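PDB 6I1R: CMP-sialic acid transporter 1 from Zea mays, which probably exchanges CMP-sialic acid from the cytoplasm for CMP from the Golgi lumen, and here holds CMP in an outward-facing conformation. Local coordinates for residues Phe205-Leu210 against Gly222-Arg227; Ala35-Leu40 against Asn230-Thr235; Leu43-Val48 against Gln197-Gly202. The protein carries 5 engineered substitutions. All coordinates share one frame; numbering follows the deposited sequence.

Contact 1: residues Phe205-Leu210 against Gly222-Arg227; sequences FNMGWL and GPWWQR. With C5P (cytidine-5'-monophosphate), chain D.
With its CG lodged between the backbone N and the carbonyl carbon (chi1 69°), W224 presents its indole broadside to helix 191-216, where L210 and M207 meet it at different places. The CB of L210 sits over the pyrrole part of the indole, 4.2 Å from the centroid of the five-membered ring of W224 and 27° off the ring normal, a CH-pi contact made by a methylene. L210 turns CG anti to its carbonyl carbon (chi1 -67°), and along this branch CD1 reaches W224 CE3 at 3.8 Å. M207 meets the far rim of the benzo ring, at CZ2 and CH2: its CG lies 3.6 Å from W224 CZ2, and its sulfur makes an oblique Met-aromatic contact, with SD 5.0 Å from the centroid of the six-membered ring of W224.

The opposite face of the indole is backed by CB of the following residue, W225, while the ring of F39 on helix 37-59 meets W224 edge-to-face. The backbone N of W224 is held by the carboxylate of D214, near the end of helix 191-216. This short 224-227 turn is thus folded back against the helix from which the chain has just come. The same helix segment turns other residues to the nucleotide: W209 lays a ring face toward the cytosine of CMP, whose N3 stands 3.6 Å above the indole plane, and F205 CB approaches the ribose O3'. The 224-227 turn packs on the pocket helix through apolar and aromatic contacts, which fix position less sharply than directed polar bonds.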
loop_
_atom_site.group_PDB
_atom_site.type_symbol
_atom_site.label_atom_id
_atom_site.label_comp_id
_atom_site.label_asym_id
_atom_site.label_seq_id
_atom_site.Cartn_x
_atom_site.Cartn_y
_atom_site.Cartn_z
ATOM N N PHE B 205 11.537 20.868 -4.403
ATOM C CA PHE B 205 10.087 20.677 -4.547
ATOM C C PHE B 205 9.645 19.371 -3.871
ATOM O O PHE B 205 8.631 19.363 -3.174
ATOM C CB PHE B 205 9.674 20.722 -6.021
ATOM C CG PHE B 205 9.368 22.102 -6.549
ATOM C CD1 PHE B 205 10.339 23.094 -6.553
ATOM C CD2 PHE B 205 8.113 22.408 -7.050
ATOM C CE1 PHE B 205 10.056 24.361 -7.042
ATOM C CE2 PHE B 205 7.832 23.675 -7.540
ATOM C CZ PHE B 205 8.804 24.649 -7.535
ATOM N N ASN B 206 10.388 18.280 -4.077
ATOM C CA ASN B 206 10.144 17.017 -3.352
ATOM C C ASN B 206 10.043 17.288 -1.846
ATOM O O ASN B 206 9.190 16.725 -1.161
ATOM C CB ASN B 206 11.250 15.981 -3.586
ATOM C CG ASN B 206 10.942 14.997 -4.695
ATOM O OD1 ASN B 206 11.499 15.090 -5.785
ATOM N ND2 ASN B 206 10.070 14.041 -4.423
ATOM N N MET B 207 10.938 18.143 -1.357
ATOM C CA MET B 207 11.065 18.451 0.065
ATOM C C MET B 207 9.879 19.311 0.520
ATOM O O MET B 207 9.293 19.061 1.574
ATOM C CB MET B 207 12.376 19.201 0.329
ATOM C CG MET B 207 12.821 19.186 1.776
ATOM S SD MET B 207 14.601 19.499 1.937
ATOM C CE MET B 207 14.726 21.116 1.174
ATOM N N GLY B 208 9.541 20.322 -0.281
ATOM C CA GLY B 208 8.383 21.176 -0.019
ATOM C C GLY B 208 7.080 20.390 0.003
ATOM O O GLY B 208 6.152 20.741 0.734
ATOM N N TRP B 209 7.012 19.330 -0.800
ATOM C CA TRP B 209 5.848 18.441 -0.819
ATOM C C TRP B 209 5.698 17.767 0.550
ATOM O O TRP B 209 4.629 17.815 1.161
ATOM C CB TRP B 209 5.977 17.411 -1.951
ATOM C CG TRP B 209 4.718 16.648 -2.232
ATOM C CD1 TRP B 209 3.530 17.155 -2.671
ATOM C CD2 TRP B 209 4.524 15.227 -2.109
ATOM N NE1 TRP B 209 2.609 16.153 -2.820
ATOM C CE2 TRP B 209 3.190 14.959 -2.483
ATOM C CE3 TRP B 209 5.340 14.159 -1.716
ATOM C CZ2 TRP B 209 2.659 13.670 -2.475
ATOM C CZ3 TRP B 209 4.814 12.886 -1.707
ATOM C CH2 TRP B 209 3.491 12.647 -2.082
ATOM N N LEU B 210 6.788 17.171 1.028
ATOM C CA LEU B 210 6.805 16.467 2.316
ATOM C C LEU B 210 6.533 17.451 3.462
ATOM O O LEU B 210 5.907 17.081 4.457
ATOM C CB LEU B 210 8.160 15.774 2.496
ATOM C CG LEU B 210 8.446 14.617 1.538
ATOM C CD1 LEU B 210 9.919 14.239 1.569
ATOM C CD2 LEU B 210 7.580 13.411 1.866
ATOM N N GLY B 222 4.348 12.716 13.251
ATOM C CA GLY B 222 5.763 12.528 12.949
ATOM C C GLY B 222 6.202 13.342 11.742
ATOM O O GLY B 222 5.512 13.357 10.720
ATOM N N PRO B 223 7.354 14.030 11.849
ATOM C CA PRO B 223 7.878 14.830 10.748
ATOM C C PRO B 223 8.616 13.972 9.707
ATOM O O PRO B 223 9.201 12.941 10.046
ATOM C CB PRO B 223 8.827 15.826 11.428
ATOM C CG PRO B 223 9.379 15.048 12.591
ATOM C CD PRO B 223 8.250 14.129 13.012
ATOM N N TRP B 224 8.591 14.436 8.459
ATOM C CA TRP B 224 9.088 13.688 7.296
ATOM C C TRP B 224 10.566 13.301 7.466
ATOM O O TRP B 224 10.968 12.219 7.038
ATOM C CB TRP B 224 8.875 14.501 6.012
ATOM C CG TRP B 224 9.735 15.725 5.917
ATOM C CD1 TRP B 224 9.436 16.981 6.361
ATOM C CD2 TRP B 224 11.055 15.809 5.348
ATOM N NE1 TRP B 224 10.472 17.839 6.106
ATOM C CE2 TRP B 224 11.479 17.148 5.487
ATOM C CE3 TRP B 224 11.915 14.888 4.738
ATOM C CZ2 TRP B 224 12.725 17.583 5.036
ATOM C CZ3 TRP B 224 13.146 15.321 4.293
ATOM C CH2 TRP B 224 13.543 16.650 4.441
ATOM N N TRP B 225 11.368 14.182 8.063
ATOM C CA TRP B 225 12.819 13.955 8.169
ATOM C C TRP B 225 13.120 12.849 9.190
ATOM O O TRP B 225 14.033 12.045 8.983
ATOM C CB TRP B 225 13.570 15.257 8.491
ATOM C CG TRP B 225 13.066 16.018 9.681
ATOM C CD1 TRP B 225 12.186 17.061 9.674
ATOM C CD2 TRP B 225 13.436 15.819 11.057
ATOM N NE1 TRP B 225 11.971 17.514 10.947
ATOM C CE2 TRP B 225 12.725 16.772 11.818
ATOM C CE3 TRP B 225 14.289 14.928 11.722
ATOM C CZ2 TRP B 225 12.843 16.857 13.205
ATOM C CZ3 TRP B 225 14.405 15.011 13.092
ATOM C CH2 TRP B 225 13.691 15.964 13.822
ATOM N N GLN B 226 12.355 12.806 10.277
ATOM C CA GLN B 226 12.509 11.771 11.307
ATOM C C GLN B 226 12.090 10.410 10.734
ATOM O O GLN B 226 12.766 9.400 10.934
ATOM C CB GLN B 226 11.670 12.138 12.534
ATOM C CG GLN B 226 11.944 11.279 13.760
ATOM C CD GLN B 226 11.035 11.633 14.910
ATOM O OE1 GLN B 226 9.813 11.680 14.773
ATOM N NE2 GLN B 226 11.627 11.882 16.067
ATOM N N ARG B 227 10.982 10.412 10.000
ATOM C CA ARG B 227 10.364 9.203 9.447
ATOM C C ARG B 227 11.160 8.682 8.240
ATOM O O ARG B 227 10.992 7.529 7.837
ATOM C CB ARG B 227 8.924 9.541 9.045
ATOM C CG ARG B 227 8.057 8.349 8.664
ATOM C CD ARG B 227 6.596 8.745 8.537
ATOM N NE ARG B 227 6.369 9.767 7.518
ATOM C CZ ARG B 227 6.274 11.075 7.751
ATOM N NH1 ARG B 227 6.037 11.905 6.748
ATOM N NH2 ARG B 227 6.415 11.553 8.975
HETATM O O3P C5P D . 12.476 13.104 -10.764
HETATM P P C5P D . 11.012 13.430 -10.589
HETATM O O1P C5P D . 10.235 13.517 -11.881
HETATM O O2P C5P D . 10.324 12.642 -9.500
HETATM O "O5'" C5P D . 11.015 14.942 -10.035
HETATM C "C5'" C5P D . 10.519 15.237 -8.730
HETATM C "C4'" C5P D . 9.346 16.201 -8.840
HETATM O "O4'" C5P D . 8.122 15.464 -8.919
HETATM C "C3'" C5P D . 9.265 17.114 -7.625
HETATM O "O3'" C5P D . 9.469 18.474 -8.028
HETATM C "C2'" C5P D . 7.891 16.880 -7.010
HETATM O "O2'" C5P D . 7.091 18.069 -6.970
HETATM C "C1'" C5P D . 7.211 15.834 -7.880
HETATM N N1 C5P D . 6.872 14.661 -7.070
HETATM C C2 C5P D . 5.850 14.746 -6.102
HETATM N N3 C5P D . 5.532 13.670 -5.351
HETATM C C4 C5P D . 6.191 12.503 -5.521
HETATM C C5 C5P D . 7.200 12.405 -6.471
HETATM C C6 C5P D . 7.529 13.511 -7.245
HETATM O O2 C5P D . 5.235 15.823 -5.939
HETATM N N4 C5P D . 5.866 11.427 -4.764
#

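Contact 2: residues Ala35-Leu40 against Asn230-Thr235; sequences ATIPFL and NGYSIT. With C5P (cytidine-5'-monophosphate), chain D.
Part of the wall of the CMP pocket in this DMT-clan transporter is formed by the start of helix 37-59 and the residues leading into it, and here Y232 closes on T36, I37 and L40 from the side away from the nucleotide. P38 lies between these residues and directs its ring the other way, with CB 3.7 Å from C5 of the cytosine, so this short run of chain serves the ligand on one side and the protein interior on the other. Y232 comes from the extended approach to helix 234-256, in which S233 holds the N-cap position, and it delivers its phenol end-on into the opposing segment.

T36 OG1 lies at the edge of the Y232 ring, in its plane, and accepts a hydrogen bond of 2.9 Å from Y232 OH. With OG1 set between the backbone N and the carbonyl carbon (chi1 45°) and CG2 anti to the carbonyl carbon, the T36 hydroxyl is turned to the phenol. It is also bonded to the backbone O of D33, which makes it a relay between Y232 and the preceding loop. Around this polar point the packing is apolar: L228 covers T36 and L40, and the ring of W237 meets that of Y232 with the two planes inclined. Nearby, N230 and S233 pack on Y95 and S150 of the second subunit. L40 arrives from the direction opposite to Y232, its CD1 3.5 Å from Y232 CE2, while I37 CG1 stands 3.6 Å from Y232 OH.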
loop_
_atom_site.group_PDB
_atom_site.type_symbol
_atom_site.label_atom_id
_atom_site.label_comp_id
_atom_site.label_asym_id
_atom_site.label_seq_id
_atom_site.Cartn_x
_atom_site.Cartn_y
_atom_site.Cartn_z
ATOM N N ALA B 35 6.698 7.551 -0.529
ATOM C CA ALA B 35 6.626 9.006 -0.615
ATOM C C ALA B 35 8.039 9.602 -0.538
ATOM O O ALA B 35 8.306 10.643 -1.136
ATOM C CB ALA B 35 5.748 9.542 0.491
ATOM N N THR B 36 8.930 8.927 0.188
ATOM C CA THR B 36 10.264 9.450 0.500
ATOM C C THR B 36 11.300 9.009 -0.543
ATOM O O THR B 36 12.374 9.608 -0.617
ATOM C CB THR B 36 10.713 9.000 1.897
ATOM O OG1 THR B 36 10.418 7.609 2.031
ATOM C CG2 THR B 36 10.040 9.771 3.012
ATOM N N ILE B 37 11.008 7.973 -1.329
ATOM C CA ILE B 37 12.004 7.417 -2.261
ATOM C C ILE B 37 12.359 8.452 -3.337
ATOM O O ILE B 37 13.541 8.647 -3.616
ATOM C CB ILE B 37 11.529 6.078 -2.865
ATOM C CG1 ILE B 37 11.807 4.924 -1.900
ATOM C CG2 ILE B 37 12.152 5.832 -4.236
ATOM C CD1 ILE B 37 11.321 3.584 -2.380
ATOM N N PRO B 38 11.355 9.112 -3.949
ATOM C CA PRO B 38 11.643 10.117 -4.985
ATOM C C PRO B 38 12.568 11.237 -4.483
ATOM O O PRO B 38 13.345 11.782 -5.266
ATOM C CB PRO B 38 10.279 10.702 -5.375
ATOM C CG PRO B 38 9.317 9.603 -5.031
ATOM C CD PRO B 38 9.901 8.997 -3.775
ATOM N N PHE B 39 12.471 11.564 -3.196
ATOM C CA PHE B 39 13.341 12.560 -2.568
ATOM C C PHE B 39 14.785 12.039 -2.542
ATOM O O PHE B 39 15.699 12.717 -3.009
ATOM C CB PHE B 39 12.827 12.901 -1.166
ATOM C CG PHE B 39 13.716 13.813 -0.358
ATOM C CD1 PHE B 39 13.679 15.188 -0.538
ATOM C CD2 PHE B 39 14.579 13.295 0.596
ATOM C CE1 PHE B 39 14.493 16.023 0.213
ATOM C CE2 PHE B 39 15.391 14.132 1.347
ATOM C CZ PHE B 39 15.348 15.493 1.154
ATOM N N LEU B 40 14.973 10.834 -2.003
ATOM C CA LEU B 40 16.301 10.210 -1.935
ATOM C C LEU B 40 16.835 9.950 -3.348
ATOM O O LEU B 40 18.035 10.074 -3.587
ATOM C CB LEU B 40 16.219 8.898 -1.146
ATOM C CG LEU B 40 15.839 9.015 0.330
ATOM C CD1 LEU B 40 15.990 7.671 1.025
ATOM C CD2 LEU B 40 16.677 10.073 1.036
ATOM N N ASN B 230 12.496 5.096 7.898
ATOM C CA ASN B 230 11.715 4.006 8.503
ATOM C C ASN B 230 11.457 2.899 7.470
ATOM O O ASN B 230 11.167 3.172 6.304
ATOM C CB ASN B 230 10.393 4.499 9.100
ATOM C CG ASN B 230 10.548 5.126 10.472
ATOM O OD1 ASN B 230 11.460 4.786 11.222
ATOM N ND2 ASN B 230 9.647 6.029 10.817
ATOM N N GLY B 231 11.598 1.651 7.919
ATOM C CA GLY B 231 11.251 0.473 7.121
ATOM C C GLY B 231 12.233 0.196 5.993
ATOM O O GLY B 231 12.053 -0.779 5.257
ATOM N N TYR B 232 13.277 1.016 5.864
ATOM C CA TYR B 232 14.164 0.968 4.697
ATOM C C TYR B 232 15.045 -0.283 4.755
ATOM O O TYR B 232 16.000 -0.350 5.527
ATOM C CB TYR B 232 15.029 2.229 4.602
ATOM C CG TYR B 232 14.457 3.317 3.730
ATOM C CD1 TYR B 232 13.349 4.050 4.123
ATOM C CD2 TYR B 232 15.023 3.609 2.499
ATOM C CE1 TYR B 232 12.818 5.044 3.317
ATOM C CE2 TYR B 232 14.506 4.602 1.683
ATOM C CZ TYR B 232 13.400 5.325 2.093
ATOM O OH TYR B 232 12.889 6.305 1.293
ATOM N N SER B 233 14.708 -1.263 3.922
ATOM C CA SER B 233 15.510 -2.471 3.768
ATOM C C SER B 233 16.667 -2.196 2.801
ATOM O O SER B 233 16.825 -1.075 2.311
ATOM C CB SER B 233 14.655 -3.617 3.293
ATOM O OG SER B 233 13.958 -3.265 2.111
ATOM N N ILE B 234 17.482 -3.219 2.555
ATOM C CA ILE B 234 18.481 -3.173 1.489
ATOM C C ILE B 234 17.745 -3.020 0.151
ATOM O O ILE B 234 18.092 -2.130 -0.642
ATOM C CB ILE B 234 19.398 -4.416 1.515
ATOM C CG1 ILE B 234 20.521 -4.278 2.551
ATOM C CG2 ILE B 234 19.959 -4.716 0.131
ATOM C CD1 ILE B 234 20.135 -4.700 3.951
ATOM N N THR B 235 16.729 -3.850 -0.080
ATOM C CA THR B 235 16.003 -3.770 -1.367
ATOM C C THR B 235 15.460 -2.352 -1.546
ATOM O O THR B 235 15.550 -1.817 -2.642
ATOM C CB THR B 235 14.900 -4.821 -1.586
ATOM O OG1 THR B 235 13.615 -4.523 -1.040
ATOM C CG2 THR B 235 15.267 -6.188 -1.082
HETATM O O3P C5P D . 12.476 13.104 -10.764
HETATM P P C5P D . 11.012 13.430 -10.589
HETATM O O1P C5P D . 10.235 13.517 -11.881
HETATM O O2P C5P D . 10.324 12.642 -9.500
HETATM O "O5'" C5P D . 11.015 14.942 -10.035
HETATM C "C5'" C5P D . 10.519 15.237 -8.730
HETATM C "C4'" C5P D . 9.346 16.201 -8.840
HETATM O "O4'" C5P D . 8.122 15.464 -8.919
HETATM C "C3'" C5P D . 9.265 17.114 -7.625
HETATM O "O3'" C5P D . 9.469 18.474 -8.028
HETATM C "C2'" C5P D . 7.891 16.880 -7.010
HETATM O "O2'" C5P D . 7.091 18.069 -6.970
HETATM C "C1'" C5P D . 7.211 15.834 -7.880
HETATM N N1 C5P D . 6.872 14.661 -7.070
HETATM C C2 C5P D . 5.850 14.746 -6.102
HETATM N N3 C5P D . 5.532 13.670 -5.351
HETATM C C4 C5P D . 6.191 12.503 -5.521
HETATM C C5 C5P D . 7.200 12.405 -6.471
HETATM C C6 C5P D . 7.529 13.511 -7.245
HETATM O O2 C5P D . 5.235 15.823 -5.939
HETATM N N4 C5P D . 5.866 11.427 -4.764
#

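Contact 3: residues Leu43-Val48 against Gln197-Gly202; sequences LFKLSV and QLYTFG. With C5P (cytidine-5'-monophosphate), chain D.
K45 drapes its aliphatic chain across one face of the Y199 ring, the tightly packed half of a crossing between transmembrane helices 37-59 and 191-216. The two segments run roughly antiparallel, at 146°, with axes 8.6 Å apart at their closest. K45 CB stands 3.8 Å from the centroid of the Y199 ring, 20° off the normal, in a CH-pi contact. Bends at chi2 and chi3 (87° at the latter) then keep the chain on the same face, bringing K45 CE to 3.5 Å from Y199 CE1. Beside this stack the backbones come close enough for L46 CB to touch Y199 CB at 3.8 Å.

The packing is slighter at the rim, where the L46 methyls lean on T200, whose hydroxyl is occupied within its own helix by the backbone O of V196. The wet side lies past the phenol. There a water accepts a hydrogen bond from K45 NZ at 2.8 Å and stands 3.3 Å from Y199 OH. K45 NZ also makes a salt bridge with E42, another pocket residue, and faces the phosphate of CMP, its distance to O3P being 3.8 Å. The greasy part of the lysine is thus spent on the tyrosine while its ammonium is held at the phosphate end of the pocket, where its charge would be expected to favour the nucleotide's anion electrostatically.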
loop_
_atom_site.group_PDB
_atom_site.type_symbol
_atom_site.label_atom_id
_atom_site.label_comp_id
_atom_site.label_asym_id
_atom_site.label_seq_id
_atom_site.Cartn_x
_atom_site.Cartn_y
_atom_site.Cartn_z
ATOM N N LEU B 43 18.080 13.228 -4.613
ATOM C CA LEU B 43 19.294 13.575 -3.869
ATOM C C LEU B 43 20.488 12.803 -4.450
ATOM O O LEU B 43 21.577 13.357 -4.598
ATOM C CB LEU B 43 19.091 13.260 -2.382
ATOM C CG LEU B 43 19.769 14.222 -1.406
ATOM C CD1 LEU B 43 19.114 15.595 -1.453
ATOM C CD2 LEU B 43 19.739 13.667 0.010
ATOM N N PHE B 44 20.261 11.535 -4.788
ATOM C CA PHE B 44 21.278 10.682 -5.417
ATOM C C PHE B 44 21.719 11.287 -6.758
ATOM O O PHE B 44 22.914 11.354 -7.037
ATOM C CB PHE B 44 20.738 9.258 -5.588
ATOM C CG PHE B 44 21.627 8.311 -6.354
ATOM C CD1 PHE B 44 22.608 7.575 -5.708
ATOM C CD2 PHE B 44 21.469 8.138 -7.721
ATOM C CE1 PHE B 44 23.418 6.698 -6.413
ATOM C CE2 PHE B 44 22.279 7.261 -8.426
ATOM C CZ PHE B 44 23.253 6.542 -7.770
ATOM N N LYS B 45 20.762 11.721 -7.577
ATOM C CA LYS B 45 21.062 12.273 -8.907
ATOM C C LYS B 45 21.757 13.634 -8.770
ATOM O O LYS B 45 22.706 13.922 -9.504
ATOM C CB LYS B 45 19.782 12.407 -9.738
ATOM C CG LYS B 45 19.194 11.089 -10.226
ATOM C CD LYS B 45 17.679 11.021 -10.168
ATOM C CE LYS B 45 16.992 11.557 -11.402
ATOM N NZ LYS B 45 15.587 11.090 -11.489
ATOM N N LEU B 46 21.272 14.462 -7.846
ATOM C CA LEU B 46 21.837 15.795 -7.622
ATOM C C LEU B 46 23.295 15.679 -7.164
ATOM O O LEU B 46 24.147 16.449 -7.611
ATOM C CB LEU B 46 20.997 16.538 -6.576
ATOM C CG LEU B 46 21.636 17.796 -5.989
ATOM C CD1 LEU B 46 21.877 18.840 -7.068
ATOM C CD2 LEU B 46 20.779 18.369 -4.872
ATOM N N SER B 47 23.570 14.737 -6.264
ATOM C CA SER B 47 24.896 14.626 -5.654
ATOM C C SER B 47 25.856 13.856 -6.573
ATOM O O SER B 47 27.066 14.069 -6.502
ATOM C CB SER B 47 24.816 14.006 -4.279
ATOM O OG SER B 47 24.632 12.601 -4.353
ATOM N N VAL B 48 25.334 12.973 -7.427
ATOM C CA VAL B 48 26.177 12.249 -8.392
ATOM C C VAL B 48 26.500 13.176 -9.575
ATOM O O VAL B 48 27.579 13.078 -10.163
ATOM C CB VAL B 48 25.521 10.930 -8.852
ATOM C CG1 VAL B 48 26.075 10.426 -10.177
ATOM C CG2 VAL B 48 25.644 9.849 -7.789
ATOM N N GLN B 197 21.332 21.789 -11.789
ATOM C CA GLN B 197 20.273 22.797 -11.656
ATOM C C GLN B 197 18.905 22.106 -11.624
ATOM O O GLN B 197 18.058 22.411 -10.779
ATOM C CB GLN B 197 20.292 23.785 -12.823
ATOM C CG GLN B 197 21.599 24.542 -12.994
ATOM C CD GLN B 197 21.712 25.078 -14.398
ATOM O OE1 GLN B 197 21.158 26.126 -14.729
ATOM N NE2 GLN B 197 22.414 24.344 -15.246
ATOM N N LEU B 198 18.707 21.189 -12.566
ATOM C CA LEU B 198 17.448 20.459 -12.709
ATOM C C LEU B 198 17.102 19.756 -11.391
ATOM O O LEU B 198 16.005 19.931 -10.861
ATOM C CB LEU B 198 17.593 19.451 -13.854
ATOM C CG LEU B 198 16.355 18.610 -14.169
ATOM C CD1 LEU B 198 15.196 19.488 -14.620
ATOM C CD2 LEU B 198 16.671 17.562 -15.225
ATOM N N TYR B 199 18.051 18.983 -10.868
ATOM C CA TYR B 199 17.810 18.108 -9.717
ATOM C C TYR B 199 17.870 18.892 -8.399
ATOM O O TYR B 199 17.449 18.371 -7.368
ATOM C CB TYR B 199 18.807 16.945 -9.710
ATOM C CG TYR B 199 18.736 16.045 -10.919
ATOM C CD1 TYR B 199 17.519 15.690 -11.480
ATOM C CD2 TYR B 199 19.887 15.530 -11.497
ATOM C CE1 TYR B 199 17.446 14.861 -12.588
ATOM C CE2 TYR B 199 19.832 14.698 -12.604
ATOM C CZ TYR B 199 18.606 14.361 -13.150
ATOM O OH TYR B 199 18.537 13.540 -14.237
ATOM N N THR B 200 18.392 20.118 -8.415
ATOM C CA THR B 200 18.327 20.977 -7.229
ATOM C C THR B 200 16.864 21.366 -6.985
ATOM O O THR B 200 16.339 21.183 -5.885
ATOM C CB THR B 200 19.250 22.196 -7.368
ATOM O OG1 THR B 200 20.590 21.732 -7.214
ATOM C CG2 THR B 200 18.976 23.281 -6.350
ATOM N N PHE B 201 16.210 21.877 -8.024
ATOM C CA PHE B 201 14.814 22.299 -7.926
ATOM C C PHE B 201 13.923 21.093 -7.600
ATOM O O PHE B 201 12.954 21.222 -6.851
ATOM C CB PHE B 201 14.377 23.008 -9.210
ATOM C CG PHE B 201 14.937 24.399 -9.369
ATOM C CD1 PHE B 201 14.618 25.397 -8.461
ATOM C CD2 PHE B 201 15.781 24.713 -10.424
ATOM C CE1 PHE B 201 15.132 26.678 -8.601
ATOM C CE2 PHE B 201 16.291 25.996 -10.565
ATOM C CZ PHE B 201 15.965 26.976 -9.655
ATOM N N GLY B 202 14.258 19.929 -8.152
ATOM C CA GLY B 202 13.543 18.691 -7.840
ATOM C C GLY B 202 13.644 18.331 -6.367
ATOM O O GLY B 202 12.642 17.978 -5.743
HETATM O O3P C5P D . 12.476 13.104 -10.764
HETATM P P C5P D . 11.012 13.430 -10.589
HETATM O O1P C5P D . 10.235 13.517 -11.881
HETATM O O2P C5P D . 10.324 12.642 -9.500
HETATM O "O5'" C5P D . 11.015 14.942 -10.035
HETATM C "C5'" C5P D . 10.519 15.237 -8.730
HETATM C "C4'" C5P D . 9.346 16.201 -8.840
HETATM O "O4'" C5P D . 8.122 15.464 -8.919
HETATM C "C3'" C5P D . 9.265 17.114 -7.625
HETATM O "O3'" C5P D . 9.469 18.474 -8.028
HETATM C "C2'" C5P D . 7.891 16.880 -7.010
HETATM O "O2'" C5P D . 7.091 18.069 -6.970
HETATM C "C1'" C5P D . 7.211 15.834 -7.880
HETATM N N1 C5P D . 6.872 14.661 -7.070
HETATM C C2 C5P D . 5.850 14.746 -6.102
HETATM N N3 C5P D . 5.532 13.670 -5.351
HETATM C C4 C5P D . 6.191 12.503 -5.521
HETATM C C5 C5P D . 7.200 12.405 -6.471
HETATM C C6 C5P D . 7.529 13.511 -7.245
HETATM O O2 C5P D . 5.235 15.823 -5.939
HETATM N N4 C5P D . 5.866 11.427 -4.764
HETATM O O HOH W 1 15.516 12.269 -14.001
#

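How the contacts relate
Two helices recur in all three sites: helix 191-216 serves contacts 1 and 3, and helix 37-59 serves contacts 2 and 3. Contact 3 joins the two directly, whereas contact 1 packs the short 224-227 turn on helix 191-216, and contact 2 sets the lead-in to helix 234-256 against the start of helix 37-59. Contact 2 is fully buried and has a direct side-chain hydrogen bond; contacts 1 and 3 are partly buried, the former aromatic and apolar, the latter apolar with a hydrated, charged margin. Contacts 1 and 2 also touch each other, M207 packing on F39, and both reach the second subunit. Together they frame CMP: contact 1 at base and ribose, contact 2 at the base through P38, contact 3 at the phosphate side through K45.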